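HpcH/HpaI aldolase (Desulfitobacterium hafniense, PDB 3QZ6) belongs to the HpcH/HpaI aldolase family, whose members are built on a TIM barrel, and is modelled here with a zinc ion. Local coordinates at residues T51-E54 / I55-V59; Y197-V200 / Y201-A204. One frame throughout, in Å; residues are numbered along the deposited sequence.

Contact 1 (T51-E54 / I55-V59)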
ATOM      1  N   THR A  51      -6.078  -6.513  13.665  1.00 14.83           N
ATOM      2  CA  THR A  51      -7.098  -7.070  14.560  1.00 13.41           C
ATOM      3  C   THR A  51      -7.823  -8.229  13.883  1.00 18.47           C
ATOM      4  O   THR A  51      -7.728  -8.411  12.665  1.00 16.10           O
ATOM      5  CB  THR A  51      -8.144  -6.023  14.906  1.00 19.65           C
ATOM      6  OG1 THR A  51      -8.895  -5.721  13.719  1.00 17.50           O
ATOM      7  CG2 THR A  51      -7.478  -4.750  15.447  1.00 17.42           C
ATOM      8  N   PHE A  52      -8.563  -9.019  14.649  1.00 14.55           N
ATOM      9  CA  PHE A  52      -9.283 -10.110  14.019  1.00 15.40           C
ATOM     10  C   PHE A  52     -10.411  -9.606  13.106  1.00 11.72           C
ATOM     11  O   PHE A  52     -10.748 -10.274  12.125  1.00 17.15           O
ATOM     12  CB  PHE A  52      -9.789 -11.126  15.057  1.00 19.50           C
ATOM     13  CG  PHE A  52      -8.686 -11.964  15.651  1.00 33.02           C
ATOM     14  CD1 PHE A  52      -7.348 -11.641  15.402  1.00 35.56           C
ATOM     15  CD2 PHE A  52      -8.964 -13.073  16.429  1.00 33.59           C
ATOM     16  CE1 PHE A  52      -6.313 -12.397  15.933  1.00 33.64           C
ATOM     17  CE2 PHE A  52      -7.928 -13.841  16.975  1.00 24.26           C
ATOM     18  CZ  PHE A  52      -6.606 -13.504  16.722  1.00 32.08           C
ATOM     19  N   ARG A  53     -10.996  -8.451  13.439  1.00 13.09           N
ATOM     20  CA  ARG A  53     -11.985  -7.829  12.558  1.00 12.52           C
ATOM     21  C   ARG A  53     -11.349  -7.454  11.209  1.00 14.72           C
ATOM     22  O   ARG A  53     -11.917  -7.715  10.134  1.00 14.92           O
ATOM     23  CB  ARG A  53     -12.626  -6.596  13.217  1.00 12.55           C
ATOM     24  CG  ARG A  53     -13.652  -5.852  12.313  1.00 15.50           C
ATOM     25  CD  ARG A  53     -14.852  -6.762  12.010  1.00 16.74           C
ATOM     26  NE  ARG A  53     -15.577  -7.068  13.241  1.00 15.97           N
ATOM     27  CZ  ARG A  53     -16.428  -8.077  13.394  1.00 15.84           C
ATOM     28  NH1 ARG A  53     -16.673  -8.914  12.391  1.00 13.83           N
ATOM     29  NH2 ARG A  53     -17.028  -8.258  14.564  1.00 14.01           N
ATOM     30  N   GLU A  54     -10.172  -6.840  11.250  1.00 13.69           N
ATOM     31  CA  GLU A  54      -9.488  -6.493   9.998  1.00 14.70           C
ATOM     32  C   GLU A  54      -9.243  -7.738   9.151  1.00 17.06           C
ATOM     33  O   GLU A  54      -9.368  -7.711   7.917  1.00 16.55           O
ATOM     34  CB  GLU A  54      -8.170  -5.767  10.269  1.00 11.53           C
ATOM     35  CG  GLU A  54      -8.367  -4.334  10.776  1.00 16.27           C
ATOM     36  CD  GLU A  54      -7.082  -3.742  11.343  1.00 21.65           C
ATOM     37  OE1 GLU A  54      -6.069  -4.470  11.413  1.00 19.93           O
ATOM     38  OE2 GLU A  54      -7.083  -2.555  11.717  1.00 19.26           O
ATOM     39  N   ILE A  55      -8.899  -8.834   9.816  1.00 14.75           N
ATOM     40  CA  ILE A  55      -8.636 -10.077   9.112  1.00 13.29           C
ATOM     41  C   ILE A  55      -9.927 -10.607   8.499  1.00 15.93           C
ATOM     42  O   ILE A  55      -9.938 -11.015   7.351  1.00 16.29           O
ATOM     43  CB  ILE A  55      -7.949 -11.101  10.023  1.00 16.06           C
ATOM     44  CG1 ILE A  55      -6.517 -10.628  10.298  1.00 22.59           C
ATOM     45  CG2 ILE A  55      -7.937 -12.494   9.361  1.00 14.26           C
ATOM     46  CD1 ILE A  55      -5.785 -11.390  11.406  1.00 22.09           C
ATOM     47  N   ASN A  56     -11.021 -10.547   9.254  1.00 12.99           N
ATOM     48  CA  ASN A  56     -12.335 -10.923   8.734  1.00 14.07           C
ATOM     49  C   ASN A  56     -12.638 -10.127   7.460  1.00 13.80           C
ATOM     50  O   ASN A  56     -13.074 -10.690   6.455  1.00 16.80           O
ATOM     51  CB  ASN A  56     -13.409 -10.671   9.806  1.00 13.76           C
ATOM     52  CG  ASN A  56     -14.777 -11.265   9.444  1.00 20.55           C
ATOM     53  OD1 ASN A  56     -15.071 -11.595   8.284  1.00 18.99           O
ATOM     54  ND2 ASN A  56     -15.623 -11.387  10.443  1.00 11.09           N
ATOM     55  N   HIS A  57     -12.395  -8.817   7.490  1.00 11.37           N
ATOM     56  CA  HIS A  57     -12.636  -7.999   6.290  1.00 14.31           C
ATOM     57  C   HIS A  57     -11.816  -8.470   5.095  1.00 19.46           C
ATOM     58  O   HIS A  57     -12.315  -8.537   3.960  1.00 16.19           O
ATOM     59  CB  HIS A  57     -12.389  -6.506   6.562  1.00 15.95           C
ATOM     60  CG  HIS A  57     -13.419  -5.885   7.453  1.00 20.09           C
ATOM     61  ND1 HIS A  57     -13.246  -4.656   8.053  1.00 30.67           N
ATOM     62  CD2 HIS A  57     -14.633  -6.331   7.854  1.00 18.96           C
ATOM     63  CE1 HIS A  57     -14.313  -4.367   8.775  1.00 26.95           C
ATOM     64  NE2 HIS A  57     -15.168  -5.369   8.680  1.00 22.68           N
ATOM     65  N   LEU A  58     -10.550  -8.788   5.342  1.00 13.21           N
ATOM     66  CA  LEU A  58      -9.695  -9.286   4.270  1.00 18.02           C
ATOM     67  C   LEU A  58     -10.244 -10.612   3.739  1.00 19.94           C
ATOM     68  O   LEU A  58     -10.358 -10.817   2.530  1.00 14.80           O
ATOM     69  CB  LEU A  58      -8.249  -9.464   4.761  1.00 14.95           C
ATOM     70  CG  LEU A  58      -7.470  -8.182   5.113  1.00 20.76           C
ATOM     71  CD1 LEU A  58      -6.233  -8.482   5.959  1.00 19.76           C
ATOM     72  CD2 LEU A  58      -7.078  -7.402   3.865  1.00 19.64           C
ATOM     73  N   VAL A  59     -10.599 -11.506   4.650  1.00 17.95           N
ATOM     74  CA  VAL A  59     -11.083 -12.835   4.270  1.00 15.16           C
ATOM     75  C   VAL A  59     -12.392 -12.755   3.480  1.00 18.70           C
ATOM     76  O   VAL A  59     -12.584 -13.476   2.505  1.00 18.96           O
ATOM     77  CB  VAL A  59     -11.267 -13.721   5.519  1.00 18.54           C
ATOM     78  CG1 VAL A  59     -12.142 -14.943   5.207  1.00 18.80           C
ATOM     79  CG2 VAL A  59      -9.914 -14.138   6.076  1.00 14.70           C
TER

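Contact 2 (Y197-V200 / Y201-A204)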
ATOM      1  N   TYR A 197      19.280 -24.203   5.078  1.00 26.78           N
ATOM      2  CA  TYR A 197      18.162 -24.429   4.165  1.00 22.19           C
ATOM      3  C   TYR A 197      18.234 -25.835   3.591  1.00 25.82           C
ATOM      4  O   TYR A 197      17.235 -26.555   3.553  1.00 29.18           O
ATOM      5  CB  TYR A 197      18.184 -23.425   3.012  1.00 23.10           C
ATOM      6  CG  TYR A 197      17.964 -21.982   3.403  1.00 26.79           C
ATOM      7  CD1 TYR A 197      17.406 -21.639   4.630  1.00 28.11           C
ATOM      8  CD2 TYR A 197      18.308 -20.958   2.528  1.00 29.67           C
ATOM      9  CE1 TYR A 197      17.200 -20.303   4.971  1.00 28.36           C
ATOM     10  CE2 TYR A 197      18.105 -19.634   2.857  1.00 33.55           C
ATOM     11  CZ  TYR A 197      17.548 -19.312   4.072  1.00 33.29           C
ATOM     12  OH  TYR A 197      17.367 -17.982   4.374  1.00 35.49           O
ATOM     13  N   GLU A 198      19.425 -26.215   3.132  1.00 28.55           N
ATOM     14  CA  GLU A 198      19.622 -27.518   2.504  1.00 30.32           C
ATOM     15  C   GLU A 198      19.278 -28.647   3.465  1.00 29.32           C
ATOM     16  O   GLU A 198      18.615 -29.614   3.081  1.00 31.08           O
ATOM     17  CB  GLU A 198      21.066 -27.680   2.007  1.00 33.60           C
ATOM     18  CG  GLU A 198      21.483 -26.720   0.894  1.00 42.50           C
ATOM     19  CD  GLU A 198      20.992 -27.149  -0.484  1.00 52.70           C
ATOM     20  OE1 GLU A 198      20.026 -27.940  -0.561  1.00 52.94           O
ATOM     21  OE2 GLU A 198      21.579 -26.694  -1.493  1.00 54.58           O
ATOM     22  N   LYS A 199      19.749 -28.532   4.704  1.00 28.77           N
ATOM     23  CA  LYS A 199      19.481 -29.554   5.712  1.00 30.94           C
ATOM     24  C   LYS A 199      17.986 -29.690   5.928  1.00 26.08           C
ATOM     25  O   LYS A 199      17.461 -30.792   6.029  1.00 29.30           O
ATOM     26  CB  LYS A 199      20.160 -29.225   7.041  1.00 33.73           C
ATOM     27  CG  LYS A 199      21.643 -29.537   7.084  1.00 44.99           C
ATOM     28  CD  LYS A 199      22.255 -29.127   8.416  1.00 52.09           C
ATOM     29  CE  LYS A 199      23.756 -29.375   8.424  1.00 56.44           C
ATOM     30  NZ  LYS A 199      24.399 -28.813   9.637  1.00 59.12           N
ATOM     31  N   VAL A 200      17.292 -28.563   5.999  1.00 25.05           N
ATOM     32  CA  VAL A 200      15.857 -28.610   6.231  1.00 21.89           C
ATOM     33  C   VAL A 200      15.121 -29.199   5.029  1.00 20.76           C
ATOM     34  O   VAL A 200      14.194 -29.992   5.184  1.00 26.57           O
ATOM     35  CB  VAL A 200      15.289 -27.215   6.571  1.00 22.50           C
ATOM     36  CG1 VAL A 200      13.751 -27.266   6.590  1.00 17.54           C
ATOM     37  CG2 VAL A 200      15.853 -26.746   7.908  1.00 26.54           C
ATOM     38  N   TYR A 201      15.535 -28.817   3.828  1.00 21.13           N
ATOM     39  CA  TYR A 201      14.903 -29.353   2.625  1.00 24.07           C
ATOM     40  C   TYR A 201      15.058 -30.886   2.529  1.00 30.24           C
ATOM     41  O   TYR A 201      14.126 -31.599   2.151  1.00 27.99           O
ATOM     42  CB  TYR A 201      15.462 -28.670   1.374  1.00 24.38           C
ATOM     43  CG  TYR A 201      14.785 -27.350   1.025  1.00 25.44           C
ATOM     44  CD1 TYR A 201      13.858 -26.764   1.875  1.00 27.27           C
ATOM     45  CD2 TYR A 201      15.068 -26.710  -0.171  1.00 30.15           C
ATOM     46  CE1 TYR A 201      13.233 -25.558   1.540  1.00 27.42           C
ATOM     47  CE2 TYR A 201      14.464 -25.511  -0.513  1.00 28.63           C
ATOM     48  CZ  TYR A 201      13.550 -24.938   0.345  1.00 26.35           C
ATOM     49  OH  TYR A 201      12.952 -23.754  -0.024  1.00 25.39           O
ATOM     50  N   ARG A 202      16.228 -31.397   2.885  1.00 26.47           N
ATOM     51  CA  ARG A 202      16.416 -32.852   2.882  1.00 30.65           C
ATOM     52  C   ARG A 202      15.461 -33.539   3.856  1.00 33.11           C
ATOM     53  O   ARG A 202      14.899 -34.588   3.547  1.00 31.33           O
ATOM     54  CB  ARG A 202      17.860 -33.218   3.204  1.00 30.76           C
ATOM     55  CG  ARG A 202      18.819 -32.949   2.064  1.00 32.34           C
ATOM     56  CD  ARG A 202      20.229 -33.343   2.450  1.00 39.17           C
ATOM     57  NE  ARG A 202      21.164 -32.267   2.167  1.00 47.31           N
ATOM     58  CZ  ARG A 202      21.960 -31.729   3.077  1.00 43.14           C
ATOM     59  NH1 ARG A 202      21.937 -32.189   4.313  1.00 39.44           N
ATOM     60  NH2 ARG A 202      22.782 -30.740   2.748  1.00 50.53           N
ATOM     61  N   ALA A 203      15.263 -32.939   5.028  1.00 27.46           N
ATOM     62  CA  ALA A 203      14.314 -33.496   5.988  1.00 27.12           C
ATOM     63  C   ALA A 203      12.882 -33.406   5.470  1.00 28.81           C
ATOM     64  O   ALA A 203      12.082 -34.330   5.647  1.00 31.79           O
ATOM     65  CB  ALA A 203      14.445 -32.807   7.348  1.00 28.52           C
ATOM     66  N   ALA A 204      12.547 -32.288   4.832  1.00 27.44           N
ATOM     67  CA  ALA A 204      11.219 -32.139   4.255  1.00 25.13           C
ATOM     68  C   ALA A 204      10.955 -33.257   3.236  1.00 28.16           C
ATOM     69  O   ALA A 204       9.870 -33.847   3.200  1.00 29.67           O
ATOM     70  CB  ALA A 204      11.072 -30.758   3.602  1.00 26.28           C
TER
HETATM   71  O   HOH W   1      21.072 -31.276  -0.395  1.00 44.99           O

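Contact 1 (T51-E54 / I55-V59)
Arg53 leans over the ring of His57, one turn further along the helix, setting its aliphatic chain rather than its charge against the imidazole. CG of Arg53 lies over the ring face, 4.2 Å from the centroid of the His57 ring, a CH-pi contact; CD of Arg53 follows, 3.6 Å from NE2 of His57. This course comes from CG standing trans to the backbone N (chi1 178°) and from bends at the next two torsions. The Arg53 carbonyl oxygen sits over the same ring face nearer its rim, so backbone and side chain of Arg53 share one face of the imidazole. Beyond the ring the guanidinium runs beside the Asn56 side chain, where NH1 of Arg53 and ND2 of Asn56 come within 3.3 Å; both are donors, so no bond joins them.

The stretch is the first part of helix 52-65, which joins strands 40-44 and 68-72 in a beta-alpha-beta unit of the TIM barrel. Thr51 is the N-cap and forms a capping box with Glu54. Its OG1 accepts from the Glu54 N at 3.0 Å in a nearly straight bond, while OE1 of Glu54 accepts from the Thr51 N, also at 3.0 Å. That second donor arrives from above the carboxylate plane, 61° out of it. Threonine suits the cap because its short hydroxyl reaches a first-turn amide, and glutamate is long enough to return the bond; its negative charge probably also suits the helix start.

Ile55 turns to the interior, with CG1 3.5 Å from the Thr51 O and CD1 4.3 Å from CD1 of Phe52. Both side chains pack on helix 78-87, Phe52 against Arg83 and Ile87, Ile55 against Leu84. Leu58 instead reaches helix 29-35, touching Ile29 and Val30.

Contact 2 (Y197-V200 / Y201-A204)
Arg202 lays one face of its guanidinium over the preceding turn, above the carbonyl oxygen of Glu198 and CA of Lys199. NH2 of Arg202 touches CB of Glu198 at 3.6 Å, and NH1 lies 3.8 Å from CG of Lys199. CG of Arg202 beside the backbone N (chi1 -74°) sends the chain back toward the start of the helix, with a bend at chi3. At the guanidinium edge, in its plane, a water accepts from NE of Arg202 at 2.7 Å and gives a weak bond to OE1 of Glu198. The carboxylate's stronger partner is Arg228, in a salt bridge through OE2; long, charged side chains fit this outer face.

The inner face is largely apolar. Tyr201 lies against Lys211 and Phe213 of strand 210-215, and its hydroxyl is satisfied by a hydrogen bond to the Gly212 carbonyl. Val200 packs on Val171 and Phe173, while Ala203 and Ala204, whose small size probably allows close approach, meet helix 159-163 at Ile159 and Leu163 respectively. An outer face of charge and an inner one of aromatic and aliphatic groups laid on strands 170-173 and 210-215 is characteristic of an amphipathic helix on the outside of a TIM barrel.

Overall arrangement
Contacts 1 and 2 both lie on helices that surround the eight-stranded barrel, but on opposite sides of the chain's centre: their centres are 34 Å apart and their nearest atoms about 25 Å, so they do not touch. Contact 1 opens helix 52-65, which follows strand 40-44, and thus belongs to the barrel end where strands finish and where TIM-barrel enzymes hold their active sites. The side chain of Glu54 is about 8 Å from the bound zinc ion, too far to be one of its ligands. Contact 2 is in the body of helix 191-207, ahead of strand 210-215, and is plain packing of helix against barrel wall.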